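Local coordinates for protein beta-N-acetylhexosaminidase (Thermotoga neapolitana, PDB 5C0Q) that probably hydrolyses terminal non-reducing N-acetyl-D-hexosamine residues from N-acetyl-beta-D-hexosaminides, as a member of glycoside hydrolase family 3, at residues 334-339 and 441-446; 392-397 and 417-422. One frame throughout, in Å; residues are numbered along the deposited sequence.

Overall arrangement
Both contacts lie in the C-terminal part of the chain, interaction 1 within its mixed sheet and interaction 2 beside it, where a loop meets a helix end; the parallel sheet of the N-terminal TIM-barrel domain is separate. Their centres are about 16 Å apart. Along the sequence, 334-339 comes first and 441-446 last, with both segments of interaction 2 between them. Interaction 1 pairs the outermost strand 334-335 with strand 443-446 and carries a zinc ion shared with the second subunit. Interaction 2 packs the loop before strand 399-404 against the end of helix 411-418. Arg442 NH1 reaches the carbonyl oxygen of Leu420, so the chain entering strand 443-446 is tied to the connection from helix 411-418 to strand 425-429.

Interaction 1 of 2, residues 334-339 and 441-446; sequences ECTRMR and GRSVVI. With ZN (zinc ion), chain N.
A short antiparallel ladder at the edge of the mixed sheet joins Glu334 to Ile446 and ends beside a zinc site between subunits. Glu334 and Ile446 form a hydrogen-bonded pair: Glu334 N gives to Ile446 O (3.1 Å), and Ile446 N returns a bond to Glu334 O (2.8 Å). Next comes the non-hydrogen-bonded pair Cys335-Val445, and beyond it Thr336 N donates to Val444 O (2.8 Å, 160° at the hydrogen). Here the side chain takes over from the backbone: with chi1 at 60°, Thr336 OG1 stands between its own N and carbonyl carbon and accepts a hydrogen bond from Val444 N at 2.9 Å. On the face bearing Cys335 and Val445, Met338, bent at chi2 (-69°), lays CE 3.7 Å from Val445 CG2, the side chains crossing at about a right angle; Leu462 of helix 452-463 touches them both. Cys335 is disulfide-bonded to Cys466. On the other face the extended Glu334 chain passes Ile446, OE2 lying 3.9 Å from CD1, and puts OE1 2.4 Å from the zinc ion. His448 of the same chain and Lys86 of the second subunit complete the protein ligands, so the residue that pairs with Ile446 also links the two chains through the metal.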
ATOM      1  N   GLU B 334     -21.409  11.382 -15.132  1.00 27.43           N
ATOM      2  CA  GLU B 334     -22.525  11.875 -15.941  1.00 28.39           C
ATOM      3  C   GLU B 334     -22.335  13.415 -16.069  1.00 30.19           C
ATOM      4  O   GLU B 334     -21.958  14.110 -15.119  1.00 27.94           O
ATOM      5  CB  GLU B 334     -23.904  11.542 -15.321  1.00 23.73           C
ATOM      6  CG  GLU B 334     -24.099  10.165 -14.610  1.00 26.42           C
ATOM      7  CD  GLU B 334     -25.503   9.988 -13.894  1.00 41.07           C
ATOM      8  OE1 GLU B 334     -25.673   9.085 -13.042  1.00 38.78           O
ATOM      9  OE2 GLU B 334     -26.418  10.821 -14.061  1.00 45.49           O
ATOM     10  N   CYS B 335     -22.511  13.953 -17.252  1.00 30.47           N
ATOM     11  CA  CYS B 335     -22.400  15.388 -17.384  1.00 31.31           C
ATOM     12  C   CYS B 335     -23.469  15.962 -18.300  1.00 33.41           C
ATOM     13  O   CYS B 335     -23.939  15.290 -19.199  1.00 39.43           O
ATOM     14  CB  CYS B 335     -21.016  15.745 -17.874  1.00 36.17           C
ATOM     15  SG  CYS B 335     -20.802  15.138 -19.474  1.00 45.18           S
ATOM     16  N   THR B 336     -23.848  17.212 -18.085  1.00 33.20           N
ATOM     17  CA  THR B 336     -24.674  17.910 -19.074  1.00 33.68           C
ATOM     18  C   THR B 336     -23.793  18.462 -20.192  1.00 37.51           C
ATOM     19  O   THR B 336     -22.580  18.341 -20.150  1.00 38.82           O
ATOM     20  CB  THR B 336     -25.512  19.060 -18.455  1.00 32.17           C
ATOM     21  OG1 THR B 336     -24.654  20.038 -17.842  1.00 32.45           O
ATOM     22  CG2 THR B 336     -26.486  18.521 -17.424  1.00 28.49           C
ATOM     23  N   ARG B 337     -24.411  19.053 -21.205  1.00 45.58           N
ATOM     24  CA  ARG B 337     -23.654  19.557 -22.329  1.00 41.19           C
ATOM     25  C   ARG B 337     -23.026  20.899 -21.934  1.00 44.26           C
ATOM     26  O   ARG B 337     -23.671  21.759 -21.325  1.00 38.86           O
ATOM     27  CB  ARG B 337     -24.561  19.711 -23.553  1.00 44.63           C
ATOM     28  CG  ARG B 337     -23.793  20.103 -24.770  1.00 53.41           C
ATOM     29  CD  ARG B 337     -22.822  18.965 -25.019  1.00 54.33           C
ATOM     30  NE  ARG B 337     -22.025  19.077 -26.235  1.00 57.81           N
ATOM     31  CZ  ARG B 337     -21.150  18.150 -26.608  1.00 58.86           C
ATOM     32  NH1 ARG B 337     -21.019  17.039 -25.886  1.00 53.94           N
ATOM     33  NH2 ARG B 337     -20.435  18.309 -27.713  1.00 60.89           N
ATOM     34  N   MET B 338     -21.757  21.055 -22.301  1.00 47.73           N
ATOM     35  CA  MET B 338     -20.906  22.171 -21.893  1.00 43.74           C
ATOM     36  C   MET B 338     -20.388  22.944 -23.080  1.00 45.88           C
ATOM     37  O   MET B 338     -20.106  22.360 -24.106  1.00 45.97           O
ATOM     38  CB  MET B 338     -19.721  21.656 -21.087  1.00 42.87           C
ATOM     39  CG  MET B 338     -20.066  20.627 -20.057  1.00 38.93           C
ATOM     40  SD  MET B 338     -21.010  21.335 -18.722  1.00 39.28           S
ATOM     41  CE  MET B 338     -21.148  19.930 -17.634  1.00 31.25           C
ATOM     42  N   ARG B 339     -20.253  24.252 -22.968  1.00 48.15           N
ATOM     43  CA  ARG B 339     -19.732  24.978 -24.115  1.00 53.43           C
ATOM     44  C   ARG B 339     -18.219  24.972 -24.125  1.00 48.57           C
ATOM     45  O   ARG B 339     -17.597  25.417 -23.167  1.00 48.82           O
ATOM     46  CB  ARG B 339     -20.226  26.418 -24.158  1.00 53.16           C
ATOM     47  CG  ARG B 339     -21.710  26.567 -24.021  1.00 54.83           C
ATOM     48  CD  ARG B 339     -22.062  28.026 -23.870  1.00 54.72           C
ATOM     49  NE  ARG B 339     -22.219  28.437 -22.482  1.00 50.85           N
ATOM     50  CZ  ARG B 339     -22.068  29.689 -22.075  1.00 49.74           C
ATOM     51  NH1 ARG B 339     -21.726  30.620 -22.957  1.00 52.89           N
ATOM     52  NH2 ARG B 339     -22.235  30.007 -20.797  1.00 43.86           N
ATOM     53  N   GLY B 441     -31.629  23.345 -15.647  1.00 33.07           N
ATOM     54  CA  GLY B 441     -31.097  24.322 -16.576  1.00 32.15           C
ATOM     55  C   GLY B 441     -29.617  24.619 -16.358  1.00 34.13           C
ATOM     56  O   GLY B 441     -28.991  25.261 -17.187  1.00 33.74           O
ATOM     57  N   ARG B 442     -29.066  24.161 -15.240  1.00 29.61           N
ATOM     58  CA  ARG B 442     -27.698  24.454 -14.889  1.00 27.35           C
ATOM     59  C   ARG B 442     -26.729  23.447 -15.489  1.00 27.25           C
ATOM     60  O   ARG B 442     -27.103  22.338 -15.830  1.00 27.71           O
ATOM     61  CB  ARG B 442     -27.539  24.433 -13.406  1.00 25.95           C
ATOM     62  CG  ARG B 442     -28.390  25.376 -12.684  1.00 30.95           C
ATOM     63  CD  ARG B 442     -27.918  26.774 -12.701  1.00 30.39           C
ATOM     64  NE  ARG B 442     -28.748  27.545 -11.780  1.00 37.74           N
ATOM     65  CZ  ARG B 442     -28.423  28.745 -11.313  1.00 41.15           C
ATOM     66  NH1 ARG B 442     -27.235  29.271 -11.625  1.00 33.06           N
ATOM     67  NH2 ARG B 442     -29.241  29.380 -10.475  1.00 35.64           N
ATOM     68  N   SER B 443     -25.468  23.833 -15.574  1.00 27.19           N
ATOM     69  CA  SER B 443     -24.417  22.931 -16.013  1.00 25.64           C
ATOM     70  C   SER B 443     -23.991  22.015 -14.876  1.00 26.00           C
ATOM     71  O   SER B 443     -23.563  22.483 -13.827  1.00 23.80           O
ATOM     72  CB  SER B 443     -23.248  23.730 -16.536  1.00 21.64           C
ATOM     73  OG  SER B 443     -23.517  24.104 -17.853  1.00 29.41           O
ATOM     74  N   VAL B 444     -24.151  20.710 -15.074  1.00 23.19           N
ATOM     75  CA  VAL B 444     -23.929  19.783 -13.979  1.00 23.21           C
ATOM     76  C   VAL B 444     -23.050  18.575 -14.371  1.00 25.41           C
ATOM     77  O   VAL B 444     -23.214  17.972 -15.419  1.00 27.79           O
ATOM     78  CB  VAL B 444     -25.267  19.287 -13.397  1.00 22.25           C
ATOM     79  CG1 VAL B 444     -25.044  18.199 -12.372  1.00 25.18           C
ATOM     80  CG2 VAL B 444     -26.008  20.414 -12.731  1.00 22.67           C
ATOM     81  N   VAL B 445     -22.092  18.274 -13.511  1.00 23.83           N
ATOM     82  CA  VAL B 445     -21.291  17.068 -13.568  1.00 23.20           C
ATOM     83  C   VAL B 445     -21.555  16.249 -12.324  1.00 23.72           C
ATOM     84  O   VAL B 445     -21.451  16.776 -11.227  1.00 22.87           O
ATOM     85  CB  VAL B 445     -19.765  17.387 -13.644  1.00 22.41           C
ATOM     86  CG1 VAL B 445     -18.920  16.119 -13.487  1.00 19.59           C
ATOM     87  CG2 VAL B 445     -19.441  18.100 -14.901  1.00 21.43           C
ATOM     88  N   ILE B 446     -21.922  14.982 -12.481  1.00 22.88           N
ATOM     89  CA  ILE B 446     -22.045  14.101 -11.329  1.00 23.71           C
ATOM     90  C   ILE B 446     -20.911  13.088 -11.342  1.00 22.05           C
ATOM     91  O   ILE B 446     -20.717  12.392 -12.317  1.00 23.26           O
ATOM     92  CB  ILE B 446     -23.390  13.371 -11.298  1.00 26.33           C
ATOM     93  CG1 ILE B 446     -24.533  14.389 -11.329  1.00 24.53           C
ATOM     94  CG2 ILE B 446     -23.465  12.437 -10.082  1.00 22.23           C
ATOM     95  CD1 ILE B 446     -25.835  13.796 -11.635  1.00 26.42           C
TER
HETATM   96 ZN    ZN N1010     -26.345   8.939 -10.739  1.00 48.28          ZN

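Interaction 2 of 2, residues 392-397 and 417-422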
ATOM      1  N   PRO B 392     -21.685  28.874  -0.657  1.00 36.11           N
ATOM      2  CA  PRO B 392     -20.713  29.843  -1.169  1.00 36.55           C
ATOM      3  C   PRO B 392     -21.160  31.285  -1.006  1.00 38.65           C
ATOM      4  O   PRO B 392     -22.299  31.556  -1.344  1.00 43.83           O
ATOM      5  CB  PRO B 392     -20.627  29.508  -2.663  1.00 38.34           C
ATOM      6  CG  PRO B 392     -21.821  28.660  -2.974  1.00 34.27           C
ATOM      7  CD  PRO B 392     -22.298  28.049  -1.706  1.00 36.71           C
ATOM      8  N   ASP B 393     -20.316  32.186  -0.503  1.00 41.69           N
ATOM      9  CA  ASP B 393     -20.538  33.627  -0.714  1.00 40.97           C
ATOM     10  C   ASP B 393     -20.765  33.876  -2.192  1.00 40.40           C
ATOM     11  O   ASP B 393     -20.332  33.092  -3.021  1.00 44.15           O
ATOM     12  CB  ASP B 393     -19.379  34.490  -0.223  1.00 41.51           C
ATOM     13  CG  ASP B 393     -19.083  34.309   1.244  1.00 46.47           C
ATOM     14  OD1 ASP B 393     -19.836  33.597   1.936  1.00 52.27           O
ATOM     15  OD2 ASP B 393     -18.100  34.911   1.719  1.00 49.71           O
ATOM     16  N   ASP B 394     -21.430  34.965  -2.540  1.00 42.68           N
ATOM     17  CA  ASP B 394     -21.619  35.249  -3.948  1.00 42.69           C
ATOM     18  C   ASP B 394     -20.268  35.595  -4.555  1.00 43.17           C
ATOM     19  O   ASP B 394     -19.392  36.143  -3.886  1.00 46.49           O
ATOM     20  CB  ASP B 394     -22.627  36.377  -4.156  1.00 48.18           C
ATOM     21  CG  ASP B 394     -23.184  36.401  -5.576  1.00 54.44           C
ATOM     22  OD1 ASP B 394     -22.666  35.659  -6.439  1.00 51.71           O
ATOM     23  OD2 ASP B 394     -24.167  37.126  -5.825  1.00 60.20           O
ATOM     24  N   VAL B 395     -20.060  35.182  -5.796  1.00 39.34           N
ATOM     25  CA  VAL B 395     -18.765  35.326  -6.445  1.00 32.72           C
ATOM     26  C   VAL B 395     -18.989  35.484  -7.922  1.00 32.18           C
ATOM     27  O   VAL B 395     -20.041  35.140  -8.430  1.00 34.09           O
ATOM     28  CB  VAL B 395     -17.822  34.112  -6.258  1.00 32.39           C
ATOM     29  CG1 VAL B 395     -16.391  34.577  -6.330  1.00 32.59           C
ATOM     30  CG2 VAL B 395     -18.057  33.395  -4.962  1.00 40.05           C
ATOM     31  N   ASP B 396     -18.011  36.008  -8.626  1.00 29.51           N
ATOM     32  CA  ASP B 396     -18.121  36.006 -10.068  1.00 32.11           C
ATOM     33  C   ASP B 396     -16.742  35.687 -10.602  1.00 31.53           C
ATOM     34  O   ASP B 396     -15.794  35.572  -9.834  1.00 31.78           O
ATOM     35  CB  ASP B 396     -18.657  37.312 -10.639  1.00 32.04           C
ATOM     36  CG  ASP B 396     -19.252  37.112 -12.018  1.00 38.12           C
ATOM     37  OD1 ASP B 396     -19.173  35.983 -12.537  1.00 37.39           O
ATOM     38  OD2 ASP B 396     -19.827  38.052 -12.582  1.00 43.00           O
ATOM     39  N   GLY B 397     -16.662  35.414 -11.894  1.00 30.15           N
ATOM     40  CA  GLY B 397     -15.410  35.037 -12.499  1.00 27.61           C
ATOM     41  C   GLY B 397     -15.645  34.789 -13.968  1.00 30.86           C
ATOM     42  O   GLY B 397     -16.735  35.012 -14.484  1.00 27.46           O
ATOM     43  N   HIS B 417     -25.929  28.359  -3.586  1.00 37.19           N
ATOM     44  CA  HIS B 417     -25.425  27.674  -4.770  1.00 30.70           C
ATOM     45  C   HIS B 417     -26.101  28.119  -6.032  1.00 30.20           C
ATOM     46  O   HIS B 417     -25.480  28.121  -7.071  1.00 29.35           O
ATOM     47  CB  HIS B 417     -25.587  26.161  -4.637  1.00 24.90           C
ATOM     48  CG  HIS B 417     -24.673  25.540  -3.636  1.00 28.03           C
ATOM     49  ND1 HIS B 417     -23.370  25.214  -3.917  1.00 29.87           N
ATOM     50  CD2 HIS B 417     -24.870  25.200  -2.343  1.00 35.58           C
ATOM     51  CE1 HIS B 417     -22.804  24.689  -2.848  1.00 30.85           C
ATOM     52  NE2 HIS B 417     -23.693  24.665  -1.879  1.00 34.62           N
ATOM     53  N   LEU B 418     -27.378  28.482  -5.973  1.00 36.99           N
ATOM     54  CA  LEU B 418     -28.072  28.858  -7.216  1.00 36.33           C
ATOM     55  C   LEU B 418     -27.943  30.325  -7.584  1.00 30.48           C
ATOM     56  O   LEU B 418     -28.238  30.721  -8.695  1.00 31.93           O
ATOM     57  CB  LEU B 418     -29.554  28.533  -7.124  1.00 38.51           C
ATOM     58  CG  LEU B 418     -29.929  27.068  -7.006  1.00 40.06           C
ATOM     59  CD1 LEU B 418     -31.341  26.968  -6.468  1.00 32.54           C
ATOM     60  CD2 LEU B 418     -29.802  26.404  -8.350  1.00 31.23           C
ATOM     61  N   SER B 419     -27.462  31.117  -6.655  1.00 28.95           N
ATOM     62  CA  SER B 419     -27.226  32.508  -6.923  1.00 28.98           C
ATOM     63  C   SER B 419     -25.947  32.767  -7.703  1.00 35.11           C
ATOM     64  O   SER B 419     -25.536  33.886  -7.826  1.00 38.46           O
ATOM     65  CB  SER B 419     -27.205  33.278  -5.624  1.00 32.63           C
ATOM     66  OG  SER B 419     -25.976  33.056  -4.969  1.00 50.56           O
ATOM     67  N   LEU B 420     -25.323  31.738  -8.243  1.00 37.00           N
ATOM     68  CA  LEU B 420     -24.075  31.931  -8.941  1.00 28.52           C
ATOM     69  C   LEU B 420     -24.451  32.041 -10.399  1.00 27.10           C
ATOM     70  O   LEU B 420     -25.404  31.455 -10.835  1.00 27.16           O
ATOM     71  CB  LEU B 420     -23.098  30.774  -8.699  1.00 27.36           C
ATOM     72  CG  LEU B 420     -22.636  30.378  -7.303  1.00 29.53           C
ATOM     73  CD1 LEU B 420     -21.834  29.109  -7.376  1.00 26.89           C
ATOM     74  CD2 LEU B 420     -21.783  31.467  -6.680  1.00 27.98           C
ATOM     75  N   PRO B 421     -23.690  32.817 -11.157  1.00 30.87           N
ATOM     76  CA  PRO B 421     -24.082  33.071 -12.536  1.00 27.98           C
ATOM     77  C   PRO B 421     -24.140  31.829 -13.384  1.00 29.72           C
ATOM     78  O   PRO B 421     -23.139  31.276 -13.816  1.00 36.97           O
ATOM     79  CB  PRO B 421     -22.992  34.019 -13.042  1.00 25.98           C
ATOM     80  CG  PRO B 421     -21.884  33.835 -12.122  1.00 29.03           C
ATOM     81  CD  PRO B 421     -22.464  33.538 -10.797  1.00 26.28           C
ATOM     82  N   SER B 422     -25.348  31.447 -13.708  1.00 29.44           N
ATOM     83  CA  SER B 422     -25.620  30.179 -14.328  1.00 31.26           C
ATOM     84  C   SER B 422     -24.978  30.082 -15.714  1.00 29.83           C
ATOM     85  O   SER B 422     -24.808  29.009 -16.265  1.00 35.09           O
ATOM     86  CB  SER B 422     -27.136  30.008 -14.431  1.00 28.88           C
ATOM     87  OG  SER B 422     -27.465  29.184 -15.524  1.00 33.97           O
TER
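This is a van der Waals contact between a loop and the C-terminal end of a helix with the turn that follows, with no hydrogen bond across it: Pro392 lies against His417 at the end of helix 411-418, and the chain leading into strand 399-404 runs alongside. The proline ring meets the imidazole over a face: CD stands 3.6 Å from the His417 ring centroid, only 10° off the normal, a CH-pi contact. The imidazole gets there through a chi1 of -71°, which sets CG anti to the carbonyl carbon although CB leaves the backbone away from the loop. Its ND1 is hydrogen-bonded to Asp402, fixing the ring's rotation, while Tyr386 meets it with planes nearly perpendicular. An alanine at His417 has no ring for Pro392 CD to rest on and would probably open a gap there and leave the Asp402 carboxylate without this hydrogen-bond partner.

Strand 399-404, helix 411-418 and strand 425-429 make a beta-alpha-beta crossover between neighbouring parallel strands of the mixed sheet, and the contact closes over the turn from its helix into its second strand. Within that turn Leu420 inserts between the loop and the sheet, its CD1 4.4 Å from Pro392 CG and CD2 4.2 Å from Val395 N; Leu350 of strand 347-352 touches both Leu420 and Pro392. Further along, Pro421 faces the loop with its ring: CD is 3.7 Å from Val395 O, and CG lies 3.5 Å from Asp396 OD1. That carboxylate is held from two directions along the chain: OD1 accepts a hydrogen bond from Gly397 N of its own loop at 2.7 Å, from above the carboxylate plane, and OD2 forms a salt bridge with Arg424, just beyond 417-422.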